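Local coordinates for Lin0431 protein (Listeria innocua, PDB 3LD7), which is of unknown function but belongs to the NusG domain II family, this chain being the mostly beta-stranded piece of a longer protein, at residues Asp6-Asn15 with His82-Thr91; Ile22-Phe33 with Leu44-Lys55. All coordinates share one frame; numbering follows the deposited sequence. Where two conformers were deposited one is given.

Interaction 1: Asp6-Asn15 with His82-Thr91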
loop_
_atom_site.group_PDB
_atom_site.type_symbol
_atom_site.label_atom_id
_atom_site.label_comp_id
_atom_site.label_asym_id
_atom_site.label_seq_id
_atom_site.Cartn_x
_atom_site.Cartn_y
_atom_site.Cartn_z
ATOM N N ASP A 6 12.290 14.698 -4.180
ATOM C CA ASP A 6 12.631 13.321 -3.864
ATOM C C ASP A 6 12.031 12.374 -4.915
ATOM O O ASP A 6 11.037 12.698 -5.569
ATOM C CB ASP A 6 12.106 12.989 -2.458
ATOM C CG ASP A 6 12.773 11.766 -1.842
ATOM O OD1 ASP A 6 13.746 11.243 -2.432
ATOM O OD2 ASP A 6 12.319 11.332 -0.754
ATOM N N GLU A 7 12.664 11.223 -5.099
ATOM C CA GLU A 7 12.113 10.156 -5.935
ATOM C C GLU A 7 11.862 8.960 -5.044
ATOM O O GLU A 7 12.780 8.496 -4.367
ATOM C CB GLU A 7 13.105 9.756 -7.016
ATOM C CG GLU A 7 13.321 10.806 -8.087
ATOM C CD GLU A 7 14.341 10.361 -9.121
ATOM O OE1 GLU A 7 15.452 9.940 -8.723
ATOM O OE2 GLU A 7 14.032 10.431 -10.331
ATOM N N VAL A 8 10.634 8.447 -5.047
ATOM C CA VAL A 8 10.266 7.387 -4.108
ATOM C C VAL A 8 9.609 6.177 -4.756
ATOM O O VAL A 8 9.023 6.269 -5.848
ATOM C CB VAL A 8 9.360 7.917 -2.966
ATOM C CG1 VAL A 8 10.111 8.984 -2.177
ATOM C CG2 VAL A 8 8.047 8.471 -3.520
ATOM N N VAL A 9 9.709 5.046 -4.060
ATOM C CA VAL A 9 9.130 3.790 -4.513
ATOM C C VAL A 9 8.326 3.224 -3.363
ATOM O O VAL A 9 8.775 3.270 -2.217
ATOM C CB VAL A 9 10.218 2.761 -4.900
ATOM C CG1 VAL A 9 9.595 1.496 -5.401
ATOM C CG2 VAL A 9 11.127 3.316 -5.970
ATOM N N ALA A 10 7.138 2.706 -3.658
ATOM C CA ALA A 10 6.335 2.051 -2.648
ATOM C C ALA A 10 6.556 0.548 -2.737
ATOM O O ALA A 10 6.382 -0.057 -3.801
ATOM C CB ALA A 10 4.874 2.377 -2.851
ATOM N N ILE A 11 6.932 -0.056 -1.613
ATOM C CA ILE A 11 7.151 -1.491 -1.537
ATOM C C ILE A 11 5.961 -2.086 -0.801
ATOM O O ILE A 11 5.694 -1.751 0.358
ATOM C CB ILE A 11 8.478 -1.838 -0.802
ATOM C CG1 ILE A 11 9.637 -0.981 -1.325
ATOM C CG2 ILE A 11 8.766 -3.357 -0.875
ATOM C CD1 ILE A 11 10.017 -1.284 -2.698
ATOM N N ILE A 12 5.222 -2.943 -1.480
ATOM C CA ILE A 12 4.017 -3.540 -0.903
ATOM C C ILE A 12 4.231 -5.032 -0.702
ATOM O O ILE A 12 4.527 -5.755 -1.662
ATOM C CB ILE A 12 2.811 -3.306 -1.839
ATOM C CG1 ILE A 12 2.618 -1.795 -2.093
ATOM C CG2 ILE A 12 1.545 -3.937 -1.257
ATOM C CD1 ILE A 12 3.191 -1.280 -3.433
ATOM N N SER A 13 4.075 -5.487 0.543
ATOM C CA SER A 13 4.376 -6.864 0.943
ATOM C C SER A 13 3.193 -7.522 1.615
ATOM O O SER A 13 2.354 -6.847 2.209
ATOM C CB SER A 13 5.518 -6.887 1.952
ATOM O OG SER A 13 6.725 -6.420 1.373
ATOM N N GLN A 14 3.171 -8.843 1.561
ATOM C CA GLN A 14 2.203 -9.627 2.315
ATOM C C GLN A 14 2.997 -10.750 2.992
ATOM O O GLN A 14 3.698 -11.526 2.325
ATOM C CB GLN A 14 1.166 -10.207 1.360
ATOM C CG GLN A 14 0.155 -11.137 1.992
ATOM C CD GLN A 14 -0.605 -11.945 0.925
ATOM O OE1 GLN A 14 -0.019 -12.425 -0.067
ATOM N NE2 GLN A 14 -1.898 -12.120 1.135
ATOM N N ASN A 15 2.912 -10.805 4.324
ATOM C CA ASN A 15 3.741 -11.695 5.141
ATOM C C ASN A 15 5.239 -11.573 4.843
ATOM O O ASN A 15 5.985 -12.570 4.831
ATOM C CB ASN A 15 3.266 -13.136 5.069
ATOM C CG ASN A 15 3.808 -13.981 6.229
ATOM O OD1 ASN A 15 4.102 -13.459 7.317
ATOM N ND2 ASN A 15 3.957 -15.280 5.997
ATOM N N HIS A 82 -3.922 -8.810 8.251
ATOM C CA HIS A 82 -3.711 -9.417 6.931
ATOM C C HIS A 82 -2.242 -9.496 6.557
ATOM O O HIS A 82 -1.901 -9.927 5.441
ATOM C CB HIS A 82 -4.473 -8.624 5.870
ATOM C CG HIS A 82 -5.964 -8.673 6.048
ATOM N ND1 HIS A 82 -6.838 -8.035 5.194
ATOM C CD2 HIS A 82 -6.738 -9.279 6.988
ATOM C CE1 HIS A 82 -8.084 -8.260 5.584
ATOM N NE2 HIS A 82 -8.050 -8.995 6.686
ATOM N N LYS A 83 -1.373 -9.030 7.448
ATOM C CA LYS A 83 0.089 -9.088 7.240
ATOM C C LYS A 83 0.543 -8.274 6.033
ATOM O O LYS A 83 1.548 -8.599 5.367
ATOM C CB LYS A 83 0.589 -10.537 7.156
ATOM C CG LYS A 83 0.119 -11.395 8.355
ATOM C CD LYS A 83 0.750 -12.774 8.326
ATOM C CE LYS A 83 0.217 -13.626 9.465
ATOM N NZ LYS A 83 0.837 -14.968 9.525
ATOM N N VAL A 84 -0.182 -7.201 5.764
ATOM C CA VAL A 84 0.135 -6.359 4.618
ATOM C C VAL A 84 0.893 -5.145 5.089
ATOM O O VAL A 84 0.523 -4.515 6.090
ATOM C CB VAL A 84 -1.147 -5.953 3.842
ATOM C CG1 VAL A 84 -0.834 -4.839 2.825
ATOM C CG2 VAL A 84 -1.726 -7.188 3.119
ATOM N N PHE A 85 1.978 -4.825 4.388
ATOM C CA PHE A 85 2.787 -3.679 4.767
ATOM C C PHE A 85 3.145 -2.889 3.515
ATOM O O PHE A 85 3.505 -3.479 2.483
ATOM C CB PHE A 85 4.058 -4.190 5.442
ATOM C CG PHE A 85 4.964 -3.118 5.979
ATOM C CD1 PHE A 85 4.534 -2.238 6.967
ATOM C CD2 PHE A 85 6.276 -3.035 5.542
ATOM C CE1 PHE A 85 5.415 -1.277 7.502
ATOM C CE2 PHE A 85 7.144 -2.091 6.055
ATOM C CZ PHE A 85 6.714 -1.200 7.019
ATOM N N VAL A 86 3.065 -1.571 3.617
ATOM C CA VAL A 86 3.540 -0.697 2.560
ATOM C C VAL A 86 4.619 0.196 3.148
ATOM O O VAL A 86 4.425 0.803 4.205
ATOM C CB VAL A 86 2.411 0.221 2.041
ATOM C CG1 VAL A 86 2.958 1.182 0.966
ATOM C CG2 VAL A 86 1.239 -0.600 1.513
ATOM N N GLU A 87 5.771 0.257 2.488
ATOM C CA GLU A 87 6.845 1.142 2.902
ATOM C C GLU A 87 7.212 2.007 1.712
ATOM O O GLU A 87 7.435 1.485 0.618
ATOM C CB GLU A 87 8.065 0.315 3.311
ATOM C CG GLU A 87 9.244 1.138 3.639
ATOM C CD GLU A 87 10.401 0.322 4.180
ATOM O OE1 GLU A 87 10.388 -0.931 4.075
ATOM O OE2 GLU A 87 11.334 0.946 4.708
ATOM N N ILE A 88 7.299 3.316 1.914
ATOM C CA ILE A 88 7.782 4.211 0.872
ATOM C C ILE A 88 9.233 4.562 1.137
ATOM O O ILE A 88 9.588 5.032 2.237
ATOM C CB ILE A 88 6.931 5.474 0.762
ATOM C CG1 ILE A 88 5.480 5.069 0.450
ATOM C CG2 ILE A 88 7.500 6.438 -0.315
ATOM C CD1 ILE A 88 4.570 6.250 0.183
ATOM N N LYS A 89 10.075 4.300 0.136
ATOM C CA LYS A 89 11.521 4.488 0.265
ATOM C C LYS A 89 12.026 5.483 -0.769
ATOM O O LYS A 89 11.570 5.493 -1.907
ATOM C CB LYS A 89 12.264 3.161 0.059
ATOM C CG LYS A 89 11.931 2.052 1.056
ATOM C CD LYS A 89 12.851 0.847 0.832
ATOM C CE LYS A 89 12.662 -0.203 1.912
ATOM N NZ LYS A 89 13.663 -1.309 1.830
ATOM N N SER A 90 12.983 6.307 -0.381
ATOM C CA SER A 90 13.653 7.166 -1.337
ATOM C C SER A 90 14.605 6.298 -2.154
ATOM O O SER A 90 15.174 5.346 -1.634
ATOM C CB SER A 90 14.436 8.251 -0.602
ATOM O OG SER A 90 15.150 9.066 -1.517
ATOM N N THR A 91 14.775 6.602 -3.435
ATOM C CA THR A 91 15.781 5.893 -4.224
ATOM C C THR A 91 17.064 6.719 -4.300
ATOM O O THR A 91 18.056 6.349 -4.940
ATOM C CB THR A 91 15.282 5.565 -5.632
ATOM O OG1 THR A 91 14.904 6.773 -6.302
ATOM C CG2 THR A 91 14.089 4.633 -5.563
HETATM O O HOH W 1 -3.454 -11.066 3.427
#
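Asp6 OD1 accepts a hydrogen bond from Ser90 OG at 2.7 Å. It uses the lone pair on the side of OD2. Glu7 N adds a weak, bent bond to the same oxygen. Ser90 OG lies trans to its own backbone N (chi1 177°), which extends it to the carboxylate. Next along, Glu7 O accepts from Thr91 N at 2.9 Å and, weakly, from Thr91 OG1. Thr91 chi1 of 58° sets OG1 between N and C and sends CG2 across to Val9. There Thr91 CG2 and Val9 CG2 are squeezed to 3.3 Å, and the two side chains cross at about a right angle.

Strands 8-14 and 84-90 pair antiparallel. Val9 with Lys89, Ile11 with Glu87 and Ser13 with Phe85 are hydrogen-bonded pairs. The straightest bond is Ile11 N to Glu87 O, 2.8 Å. The side chains of Val8, Ala10, Ile12, Val84, Val86 and Ile88 leave one face. Ile88 CG2 presses on Val8 CB at 3.6 Å. Ile12 and Val86 lie side by side, with CG1 of Ile12 4.0 Å from CG2 of Val86.

At the far end Lys83 and Val84 form a G1 beta bulge on the side of strand 76-79. Lys83 O accepts a hydrogen bond from Asn15 N, and the Lys83 chain runs alongside Asn15. A water links Gln14 NE2 to His82 O, while NE2 also bonds Lys36 O. The chemistry divides the sheet: a face aliphatic along its middle, turned to Ile35 and Ile52, with Gln14 and Ser90 at its ends; a mixed face with Glu87 and Lys89; and polar groups at both strand ends.

Interaction 2: Ile22-Phe33 with Leu44-Lys55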
loop_
_atom_site.group_PDB
_atom_site.type_symbol
_atom_site.label_atom_id
_atom_site.label_comp_id
_atom_site.label_asym_id
_atom_site.label_seq_id
_atom_site.Cartn_x
_atom_site.Cartn_y
_atom_site.Cartn_z
ATOM N N ILE A 22 6.573 -0.215 -6.587
ATOM C CA ILE A 22 5.934 0.735 -7.478
ATOM C C ILE A 22 6.560 2.115 -7.358
ATOM O O ILE A 22 6.367 2.823 -6.365
ATOM C CB ILE A 22 4.413 0.881 -7.198
ATOM C CG1 ILE A 22 3.688 -0.470 -7.280
ATOM C CG2 ILE A 22 3.825 1.893 -8.194
ATOM C CD1 ILE A 22 2.181 -0.360 -6.966
ATOM N N PRO A 23 7.332 2.513 -8.363
ATOM C CA PRO A 23 7.902 3.865 -8.361
ATOM C C PRO A 23 6.765 4.872 -8.492
ATOM O O PRO A 23 5.973 4.769 -9.436
ATOM C CB PRO A 23 8.792 3.873 -9.615
ATOM C CG PRO A 23 9.116 2.456 -9.834
ATOM C CD PRO A 23 7.896 1.678 -9.428
ATOM N N LEU A 24 6.660 5.802 -7.542
ATOM C CA LEU A 24 5.506 6.683 -7.477
ATOM C C LEU A 24 5.795 7.969 -8.198
ATOM O O LEU A 24 4.879 8.615 -8.688
ATOM C CB LEU A 24 5.133 7.028 -6.031
ATOM C CG LEU A 24 4.623 5.851 -5.201
ATOM C CD1 LEU A 24 4.418 6.287 -3.762
ATOM C CD2 LEU A 24 3.355 5.261 -5.806
ATOM N N THR A 25 7.067 8.342 -8.254
ATOM C CA THR A 25 7.408 9.647 -8.773
ATOM C C THR A 25 7.273 9.664 -10.302
ATOM O O THR A 25 7.964 8.932 -11.017
ATOM C CB THR A 25 8.805 10.073 -8.299
ATOM O OG1 THR A 25 8.890 9.902 -6.866
ATOM C CG2 THR A 25 9.050 11.520 -8.663
ATOM N N GLY A 26 6.365 10.503 -10.789
ATOM C CA GLY A 26 6.023 10.540 -12.197
ATOM C C GLY A 26 4.845 9.658 -12.560
ATOM O O GLY A 26 4.392 9.647 -13.713
ATOM N N HIS A 27 4.327 8.910 -11.592
ATOM C CA HIS A 27 3.150 8.104 -11.872
ATOM C C HIS A 27 1.895 8.958 -12.025
ATOM O O HIS A 27 1.642 9.859 -11.226
ATOM C CB HIS A 27 2.931 7.022 -10.812
ATOM C CG HIS A 27 1.679 6.242 -11.037
ATOM N ND1 HIS A 27 1.573 5.223 -11.962
ATOM C CD2 HIS A 27 0.441 6.421 -10.532
ATOM C CE1 HIS A 27 0.332 4.765 -11.964
ATOM N NE2 HIS A 27 -0.371 5.474 -11.096
ATOM N N LYS A 28 1.135 8.715 -13.097
ATOM C CA LYS A 28 -0.133 9.417 -13.284
ATOM C C LYS A 28 -1.216 8.438 -13.668
ATOM O O LYS A 28 -0.963 7.463 -14.385
ATOM C CB LYS A 28 0.007 10.481 -14.374
ATOM C CG LYS A 28 0.996 11.582 -13.984
ATOM C CD LYS A 28 0.983 12.748 -14.957
ATOM C CE LYS A 28 1.662 13.963 -14.358
ATOM N NZ LYS A 28 3.082 13.670 -14.056
ATOM N N GLY A 29 -2.437 8.716 -13.225
ATOM C CA GLY A 29 -3.541 7.814 -13.429
ATOM C C GLY A 29 -3.834 7.056 -12.146
ATOM O O GLY A 29 -3.229 7.299 -11.095
ATOM N N ASN A 30 -4.781 6.140 -12.242
ATOM C CA ASN A 30 -5.249 5.384 -11.094
ATOM C C ASN A 30 -5.106 3.906 -11.379
ATOM O O ASN A 30 -5.519 3.414 -12.443
ATOM C CB ASN A 30 -6.714 5.754 -10.816
ATOM C CG ASN A 30 -7.207 5.232 -9.479
ATOM O OD1 ASN A 30 -7.224 5.964 -8.475
ATOM N ND2 ASN A 30 -7.610 3.968 -9.457
ATOM N N GLU A 31 -4.507 3.201 -10.436
ATOM C CA GLU A 31 -4.397 1.767 -10.537
ATOM C C GLU A 31 -4.880 1.164 -9.246
ATOM O O GLU A 31 -4.524 1.643 -8.161
ATOM C CB GLU A 31 -2.933 1.360 -10.745
ATOM C CG GLU A 31 -2.785 -0.133 -10.936
ATOM C CD GLU A 31 -1.501 -0.733 -10.389
ATOM O OE1 GLU A 31 -0.459 -0.037 -10.301
ATOM O OE2 GLU A 31 -1.555 -1.939 -10.060
ATOM N N GLN A 32 -5.677 0.105 -9.355
ATOM C CA GLN A 32 -6.089 -0.628 -8.176
ATOM C C GLN A 32 -5.725 -2.087 -8.322
ATOM O O GLN A 32 -5.851 -2.672 -9.406
ATOM C CB GLN A 32 -7.578 -0.455 -7.925
ATOM C CG GLN A 32 -7.902 0.994 -7.557
ATOM C CD GLN A 32 -9.379 1.298 -7.470
ATOM O OE1 GLN A 32 -10.190 0.429 -7.145
ATOM N NE2 GLN A 32 -9.742 2.552 -7.774
ATOM N N PHE A 33 -5.276 -2.687 -7.226
ATOM C CA PHE A 33 -5.038 -4.130 -7.242
ATOM C C PHE A 33 -5.414 -4.699 -5.891
ATOM O O PHE A 33 -5.342 -3.991 -4.884
ATOM C CB PHE A 33 -3.591 -4.492 -7.676
ATOM C CG PHE A 33 -2.507 -3.990 -6.750
ATOM C CD1 PHE A 33 -2.012 -2.703 -6.856
ATOM C CD2 PHE A 33 -1.992 -4.825 -5.754
ATOM C CE1 PHE A 33 -0.988 -2.250 -5.992
ATOM C CE2 PHE A 33 -0.992 -4.378 -4.903
ATOM C CZ PHE A 33 -0.494 -3.080 -5.017
ATOM N N LEU A 44 -7.791 -3.898 -0.867
ATOM C CA LEU A 44 -7.841 -3.229 -2.161
ATOM C C LEU A 44 -6.892 -2.049 -2.116
ATOM O O LEU A 44 -7.124 -1.077 -1.388
ATOM C CB LEU A 44 -9.257 -2.770 -2.454
ATOM C CG LEU A 44 -9.497 -2.091 -3.800
ATOM C CD1 LEU A 44 -9.023 -2.950 -4.971
ATOM C CD2 LEU A 44 -10.963 -1.780 -3.911
HETATM N N MSE A 45 -5.782 -2.174 -2.844
HETATM C CA MSE A 45 -4.755 -1.147 -2.897
HETATM C C MSE A 45 -5.053 -0.187 -4.025
HETATM O O MSE A 45 -5.551 -0.595 -5.076
HETATM C CB MSE A 45 -3.394 -1.809 -3.175
HETATM C CG MSE A 45 -3.077 -2.966 -2.223
HETATM SE SE MSE A 45 -3.166 -2.522 -0.335
HETATM C CE MSE A 45 -1.979 -0.939 -0.361
ATOM N N GLU A 46 -4.708 1.078 -3.820
ATOM C CA GLU A 46 -4.966 2.099 -4.821
ATOM C C GLU A 46 -3.766 3.005 -4.924
ATOM O O GLU A 46 -3.295 3.546 -3.922
ATOM C CB GLU A 46 -6.219 2.920 -4.455
ATOM C CG GLU A 46 -6.572 3.961 -5.506
ATOM C CD GLU A 46 -7.793 4.794 -5.123
ATOM O OE1 GLU A 46 -8.305 4.625 -3.994
ATOM O OE2 GLU A 46 -8.249 5.605 -5.955
ATOM N N VAL A 47 -3.284 3.186 -6.150
ATOM C CA VAL A 47 -2.275 4.180 -6.435
ATOM C C VAL A 47 -2.938 5.222 -7.309
ATOM O O VAL A 47 -3.509 4.900 -8.342
ATOM C CB VAL A 47 -1.068 3.555 -7.158
ATOM C CG1 VAL A 47 -0.052 4.620 -7.511
ATOM C CG2 VAL A 47 -0.439 2.491 -6.249
ATOM N N ASP A 48 -2.916 6.469 -6.865
ATOM C CA ASP A 48 -3.502 7.549 -7.631
ATOM C C ASP A 48 -2.465 8.645 -7.731
ATOM O O ASP A 48 -2.072 9.224 -6.718
ATOM C CB ASP A 48 -4.771 8.062 -6.942
ATOM C CG ASP A 48 -5.524 9.057 -7.796
ATOM O OD1 ASP A 48 -6.239 8.635 -8.728
ATOM O OD2 ASP A 48 -5.400 10.264 -7.527
ATOM N N GLY A 49 -1.993 8.931 -8.946
ATOM C CA GLY A 49 -0.887 9.848 -9.081
ATOM C C GLY A 49 0.276 9.309 -8.282
ATOM O O GLY A 49 0.648 8.132 -8.434
ATOM N N GLU A 50 0.857 10.164 -7.434
ATOM C CA GLU A 50 2.062 9.779 -6.690
ATOM C C GLU A 50 1.764 9.315 -5.277
ATOM O O GLU A 50 2.652 9.314 -4.432
ATOM C CB GLU A 50 3.080 10.924 -6.690
ATOM C CG GLU A 50 3.319 11.415 -8.106
ATOM C CD GLU A 50 4.549 12.290 -8.280
ATOM O OE1 GLU A 50 5.129 12.763 -7.264
ATOM O OE2 GLU A 50 4.918 12.519 -9.464
ATOM N N ARG A 51 0.508 8.960 -5.011
ATOM C CA ARG A 51 0.095 8.554 -3.656
ATOM C C ARG A 51 -0.445 7.133 -3.653
ATOM O O ARG A 51 -0.963 6.629 -4.679
ATOM C CB ARG A 51 -1.030 9.469 -3.130
ATOM C CG ARG A 51 -0.802 10.946 -3.164
ATOM C CD ARG A 51 -2.063 11.665 -2.634
ATOM N NE ARG A 51 -3.226 11.427 -3.501
ATOM C CZ ARG A 51 -4.481 11.743 -3.187
ATOM N NH1 ARG A 51 -4.751 12.309 -2.020
ATOM N NH2 ARG A 51 -5.469 11.488 -4.044
ATOM N N ILE A 52 -0.360 6.480 -2.503
ATOM C CA ILE A 52 -0.884 5.131 -2.368
ATOM C C ILE A 52 -1.695 5.008 -1.081
ATOM O O ILE A 52 -1.395 5.678 -0.086
ATOM C CB ILE A 52 0.266 4.093 -2.402
ATOM C CG1 ILE A 52 -0.278 2.661 -2.431
ATOM C CG2 ILE A 52 1.274 4.340 -1.271
ATOM C CD1 ILE A 52 0.814 1.614 -2.681
ATOM N N ARG A 53 -2.726 4.171 -1.102
ATOM C CA ARG A 53 -3.474 3.864 0.116
ATOM C C ARG A 53 -4.064 2.481 0.035
ATOM O O ARG A 53 -4.140 1.884 -1.050
ATOM C CB ARG A 53 -4.635 4.844 0.334
ATOM C CG ARG A 53 -5.787 4.700 -0.665
ATOM C CD ARG A 53 -6.959 5.607 -0.324
ATOM N NE ARG A 53 -7.955 5.606 -1.383
ATOM C CZ ARG A 53 -9.012 6.409 -1.411
ATOM N NH1 ARG A 53 -9.251 7.249 -0.398
ATOM N NH2 ARG A 53 -9.828 6.372 -2.451
ATOM N N ILE A 54 -4.508 1.981 1.187
ATOM C CA ILE A 54 -5.472 0.891 1.183
ATOM C C ILE A 54 -6.838 1.540 1.045
ATOM O O ILE A 54 -7.294 2.263 1.941
ATOM C CB ILE A 54 -5.440 0.031 2.434
ATOM C CG1 ILE A 54 -4.035 -0.537 2.700
ATOM C CG2 ILE A 54 -6.493 -1.091 2.312
ATOM C CD1 ILE A 54 -3.921 -1.169 4.110
ATOM N N LYS A 55 -7.480 1.331 -0.103
ATOM C CA LYS A 55 -8.773 1.949 -0.346
ATOM C C LYS A 55 -9.852 1.324 0.524
ATOM O O LYS A 55 -10.708 2.032 1.097
ATOM C CB LYS A 55 -9.157 1.826 -1.828
ATOM C CG LYS A 55 -10.522 2.432 -2.144
ATOM C CD LYS A 55 -10.810 2.434 -3.631
ATOM C CE LYS A 55 -12.159 3.117 -3.912
ATOM N NZ LYS A 55 -12.448 3.237 -5.357
HETATM O O HOH W 2 6.832 11.203 -5.672
HETATM O O HOH W 3 2.898 12.333 -11.331
#
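Strands 30-33 and 44-48 run antiparallel at 166°, their axes 4.7 Å apart, with Glu31-Val47 and Phe33-Met45 as hydrogen-bonded pairs. Phe33 chi1 of 63° sets CG between the backbone N and the carbonyl carbon, which turns the ring back over Met45, a selenomethionine. Met45 CB lies over one ring face, 3.7 Å from the Phe33 centroid, in a CH-pi contact. Arg20 makes a cation-pi contact with the same ring.

Val47 uses both branches. Its CG1 meets Leu24 CD2 at 3.9 Å; its CG2 meets Ile22 CD1, the two side chains sliding past each other in opposite directions. Leu24 CB and CD1 also lie on the carbonyl of Glu50.

The extended Glu50 side chain reaches the type II turn of Leu24-His27. Gly26 N meets Glu50 OE2 at 2.8 Å, coming from 60° above the carboxylate plane. One water joins that oxygen to His27 O and Lys28 NZ. Within 44-55, Arg53 grips Glu46 side-on, with NE and NH2 both on OE1.

Asp48-Arg51 is a type II' turn, with Gly49 at positive phi. This is a tight beta hairpin of strands 42-48 and 51-57, extended by strand 30-36 into a three-stranded antiparallel meander.

The two contacts lie about 12 Å apart, centre to centre, in one NusG domain II unit. Interaction 1 pairs the first and last strands, 8-14 and 84-90, in the middle of a four-stranded sheet. Interaction 2 comes between them in the chain and builds the three-stranded sheet. Its residues Ile22 and Pro23 end strand 17-23, which flanks strand 8-14. That seam includes a probable hydrogen bond from Ile22 N to Ala10 O, 2.8 Å. Thr25 OG1 also bonds Val8 N. Leu24 and Ile52 both touch Ile88, and Met45 touches Val86. The sheets therefore share an aliphatic interior. The first and last strands of the piece lie side by side, so the chain leaves the domain near where it enters.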